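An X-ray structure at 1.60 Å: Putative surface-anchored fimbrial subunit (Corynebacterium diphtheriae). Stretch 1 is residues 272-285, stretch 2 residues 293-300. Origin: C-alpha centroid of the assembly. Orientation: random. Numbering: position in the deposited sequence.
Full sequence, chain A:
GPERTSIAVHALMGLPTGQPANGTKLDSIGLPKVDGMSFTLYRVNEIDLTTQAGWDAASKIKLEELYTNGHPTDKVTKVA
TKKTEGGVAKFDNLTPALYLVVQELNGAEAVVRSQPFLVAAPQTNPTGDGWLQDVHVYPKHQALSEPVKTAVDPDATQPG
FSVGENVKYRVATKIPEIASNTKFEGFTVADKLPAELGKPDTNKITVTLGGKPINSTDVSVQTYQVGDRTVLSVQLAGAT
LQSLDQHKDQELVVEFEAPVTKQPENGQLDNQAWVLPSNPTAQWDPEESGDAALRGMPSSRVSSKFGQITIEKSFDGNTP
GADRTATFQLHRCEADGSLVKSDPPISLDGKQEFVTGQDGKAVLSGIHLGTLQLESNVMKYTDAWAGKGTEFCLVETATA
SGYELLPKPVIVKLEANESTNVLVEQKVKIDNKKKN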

# COMPACT_ATOMS: atom_id res chain seq x y z
N GLN A 272 0.09 3.17 2.09
CA GLN A 272 0.64 1.93 1.54
C GLN A 272 -0.01 1.66 0.19
O GLN A 272 -1.06 2.18 -0.08
CB GLN A 272 0.29 0.77 2.46
CG GLN A 272 1.31 0.41 3.49
CD GLN A 272 0.87 -0.82 4.27
OE1 GLN A 272 -0.18 -0.78 4.94
NE2 GLN A 272 1.61 -1.92 4.16
N ALA A 273 0.67 0.90 -0.68
CA ALA A 273 0.07 0.43 -1.95
C ALA A 273 0.11 -1.09 -1.89
O ALA A 273 0.77 -1.68 -1.03
CB ALA A 273 0.83 0.93 -3.18
N TRP A 274 -0.57 -1.72 -2.83
CA TRP A 274 -0.64 -3.15 -2.87
C TRP A 274 -0.54 -3.63 -4.29
O TRP A 274 -1.08 -2.98 -5.18
CB TRP A 274 -1.98 -3.60 -2.34
CG TRP A 274 -2.27 -3.21 -0.90
CD1 TRP A 274 -2.53 -1.95 -0.44
CD2 TRP A 274 -2.46 -4.09 0.22
NE1 TRP A 274 -2.76 -1.99 0.92
CE2 TRP A 274 -2.79 -3.29 1.32
CE3 TRP A 274 -2.39 -5.47 0.38
CZ2 TRP A 274 -2.98 -3.83 2.60
CZ3 TRP A 274 -2.59 -6.01 1.67
CH2 TRP A 274 -2.90 -5.18 2.75
N VAL A 275 0.13 -4.76 -4.49
CA VAL A 275 0.20 -5.41 -5.81
C VAL A 275 -0.60 -6.71 -5.80
O VAL A 275 -0.54 -7.49 -4.82
CB VAL A 275 1.60 -5.61 -6.34
CG1 VAL A 275 2.47 -6.46 -5.45
CG2 VAL A 275 1.55 -6.19 -7.79
N LEU A 276 -1.43 -6.85 -6.83
CA LEU A 276 -2.26 -8.05 -7.04
C LEU A 276 -1.98 -8.62 -8.41
O LEU A 276 -2.08 -7.90 -9.40
CB LEU A 276 -3.73 -7.69 -6.97
CG LEU A 276 -4.72 -8.84 -6.97
CD1 LEU A 276 -4.64 -9.58 -5.62
CD2 LEU A 276 -6.12 -8.30 -7.18
N PRO A 277 -1.66 -9.91 -8.50
CA PRO A 277 -1.38 -10.55 -9.80
C PRO A 277 -2.68 -10.98 -10.52
O PRO A 277 -2.80 -12.13 -10.93
CB PRO A 277 -0.55 -11.76 -9.40
CG PRO A 277 -1.09 -12.14 -8.08
CD PRO A 277 -1.50 -10.85 -7.37
N SER A 278 -3.62 -10.06 -10.63
CA SER A 278 -4.97 -10.32 -11.16
C SER A 278 -5.57 -8.96 -11.52
O SER A 278 -5.17 -7.95 -10.96
CB SER A 278 -5.84 -11.01 -10.10
OG SER A 278 -7.08 -11.45 -10.68
N ASN A 279 -6.52 -8.93 -12.45
CA ASN A 279 -7.22 -7.74 -12.85
C ASN A 279 -8.71 -7.90 -12.49
O ASN A 279 -9.52 -8.37 -13.30
CB ASN A 279 -7.06 -7.49 -14.36
CG ASN A 279 -5.67 -7.08 -14.74
OD1 ASN A 279 -4.86 -6.76 -13.88
ND2 ASN A 279 -5.36 -7.11 -16.03
N PRO A 280 -9.07 -7.54 -11.25
CA PRO A 280 -10.44 -7.78 -10.84
C PRO A 280 -11.45 -6.99 -11.68
O PRO A 280 -11.16 -5.86 -12.06
CB PRO A 280 -10.48 -7.28 -9.38
CG PRO A 280 -9.12 -7.09 -8.98
CD PRO A 280 -8.23 -7.08 -10.15
N THR A 281 -12.60 -7.60 -11.91
CA THR A 281 -13.69 -6.95 -12.66
C THR A 281 -14.40 -5.92 -11.77
O THR A 281 -14.95 -4.97 -12.29
CB THR A 281 -14.67 -7.99 -13.20
OG1 THR A 281 -15.00 -8.91 -12.16
CG2 THR A 281 -14.07 -8.76 -14.36
N ALA A 282 -14.39 -6.11 -10.45
CA ALA A 282 -15.00 -5.17 -9.50
C ALA A 282 -13.94 -4.22 -9.00
O ALA A 282 -12.76 -4.53 -9.05
CB ALA A 282 -15.64 -5.90 -8.33
N GLN A 283 -14.37 -3.06 -8.51
CA GLN A 283 -13.41 -2.09 -8.03
C GLN A 283 -12.85 -2.63 -6.72
O GLN A 283 -13.59 -2.84 -5.75
CB GLN A 283 -14.06 -0.72 -7.91
CG GLN A 283 -14.20 -0.10 -9.31
CD GLN A 283 -14.77 1.25 -9.32
OE1 GLN A 283 -15.62 1.59 -8.50
NE2 GLN A 283 -14.35 2.06 -10.31
N TRP A 284 -11.57 -2.94 -6.73
CA TRP A 284 -10.92 -3.67 -5.63
C TRP A 284 -10.43 -2.69 -4.57
O TRP A 284 -9.76 -1.70 -4.88
CB TRP A 284 -9.76 -4.46 -6.19
CG TRP A 284 -8.93 -5.19 -5.22
CD1 TRP A 284 -9.35 -6.13 -4.32
CD2 TRP A 284 -7.50 -5.14 -5.11
NE1 TRP A 284 -8.27 -6.62 -3.62
CE2 TRP A 284 -7.12 -6.03 -4.08
CE3 TRP A 284 -6.51 -4.38 -5.74
CZ2 TRP A 284 -5.79 -6.18 -3.71
CZ3 TRP A 284 -5.20 -4.55 -5.39
CH2 TRP A 284 -4.83 -5.44 -4.36
N ASP A 285 -10.82 -2.95 -3.32
CA ASP A 285 -10.29 -2.25 -2.19
C ASP A 285 -9.17 -3.12 -1.61
O ASP A 285 -9.46 -4.20 -1.05
CB ASP A 285 -11.37 -2.01 -1.11
CG ASP A 285 -10.81 -1.25 0.12
OD1 ASP A 285 -9.59 -1.06 0.20
OD2 ASP A 285 -11.62 -0.81 0.97
N ALA A 293 -11.56 -12.24 0.27
CA ALA A 293 -10.98 -11.07 -0.28
C ALA A 293 -9.77 -11.50 -1.13
O ALA A 293 -8.99 -12.36 -0.69
CB ALA A 293 -10.58 -10.07 0.85
N LEU A 294 -9.67 -10.98 -2.35
CA LEU A 294 -8.44 -11.06 -3.13
C LEU A 294 -7.32 -10.39 -2.33
O LEU A 294 -7.40 -9.20 -2.01
CB LEU A 294 -8.59 -10.34 -4.48
CG LEU A 294 -9.71 -10.78 -5.42
CD1 LEU A 294 -9.85 -9.80 -6.56
CD2 LEU A 294 -9.42 -12.15 -5.95
N ARG A 295 -6.28 -11.16 -2.03
CA ARG A 295 -5.21 -10.69 -1.14
C ARG A 295 -4.11 -10.07 -1.99
O ARG A 295 -3.53 -10.74 -2.83
CB ARG A 295 -4.72 -11.86 -0.27
CG ARG A 295 -3.51 -11.56 0.66
CD ARG A 295 -3.82 -10.49 1.66
NE ARG A 295 -2.65 -10.11 2.48
CZ ARG A 295 -2.69 -9.22 3.47
NH1 ARG A 295 -3.84 -8.62 3.80
NH2 ARG A 295 -1.58 -8.93 4.16
N GLY A 296 -3.88 -8.77 -1.82
CA GLY A 296 -2.73 -8.13 -2.43
C GLY A 296 -1.47 -8.30 -1.60
O GLY A 296 -1.51 -8.73 -0.43
N MET A 297 -0.33 -7.97 -2.20
CA MET A 297 0.91 -7.90 -1.46
C MET A 297 1.12 -6.44 -1.06
O MET A 297 1.29 -5.59 -1.95
CB MET A 297 2.07 -8.38 -2.31
CG MET A 297 3.46 -8.16 -1.82
SD MET A 297 3.76 -8.84 -0.19
CE MET A 297 3.55 -10.51 -0.54
N PRO A 298 1.10 -6.13 0.23
CA PRO A 298 1.30 -4.73 0.64
C PRO A 298 2.72 -4.25 0.46
O PRO A 298 3.69 -5.01 0.64
CB PRO A 298 0.94 -4.72 2.14
CG PRO A 298 1.04 -6.06 2.56
CD PRO A 298 0.90 -6.99 1.41
N SER A 299 2.80 -2.97 0.09
CA SER A 299 4.05 -2.25 0.01
C SER A 299 4.66 -2.00 1.40
O SER A 299 3.98 -2.12 2.44
CB SER A 299 3.86 -0.90 -0.66
OG SER A 299 3.25 0.08 0.18
N SER A 300 5.91 -1.55 1.42
CA SER A 300 6.46 -0.90 2.62
C SER A 300 5.62 0.32 3.00
O SER A 300 4.91 0.92 2.17
CB SER A 300 7.89 -0.47 2.40
OG SER A 300 7.99 0.50 1.37
O HOH W 1 -8.49 -6.91 -0.57

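The two stretches meet as a short antiparallel β pairing, extended at one end by serine and glutamine side-chain hydrogen bonds and at the other by apolar packing around Leu294, with 654 Å² of surface buried in all. At its centre Val275 and Met297 form a hydrogen-bonded pair: Val275 N donates to Met297 O at 2.9 Å, and Met297 N donates to Val275 O at 2.7 Å. Next comes Trp274 opposite Pro298, a non-hydrogen-bonded pair in which proline is well tolerated, because this position asks for no amide hydrogen. The strands are close here, and Trp274 CA lies 3.2 Å from Met297 O in a CA-H...O contact.

Beyond this pair, Ser299 N donates to Ala273 O at 2.7 Å, but the return bond is made by a side chain: Ala273 N donates to Ser299 OG at 2.8 Å. The serine hydroxyl, with chi1 in the p well, thus stands in for a backbone carbonyl, and it passes its own hydrogen to Ser300 O, 2.7 Å from Ser299 OG. Ser299 O is in turn taken up by Gln272, whose NE2 donates to it at 2.9 Å; the long amide side chain starts out sideways and brings its end to the partner.

Trp274 and Pro298 project from the same face of the sheet. The proline ring lies over the indole, with Pro298 CB 3.7 Å from the centroid of the six-membered ring of Trp274 and almost on its normal, so that a CH-pi contact forms between a flat aromatic surface and a compact aliphatic ring. The guanidinium of Arg295 approaches the edge of the same indole, its NH1 3.6 Å from Trp274 CZ3. On the other face, Val275 CG1 packs against Met297 CB at 3.7 Å.

Gly296 suits its crowded position because it has no side chain: an ideal CB would lie 2.8 Å from Trp284 CH2, a clash, and 3.2 Å from Trp274 CB. Trp284 comes in edge-on, and its NE1 donates to Leu294 O at 3.2 Å, so the buried indole satisfies its polar group while its carbon atoms pack. Water 1 lies between the stretches, its oxygen 2.9 Å from both Leu294 O and Asp285 O, within hydrogen-bonding reach of each. Leu294 points toward stretch 1, where its CD1 meets Pro280 CG at 3.7 Å and Leu276 CD2 at 4.1 Å; its branched aliphatic end fits this apolar setting.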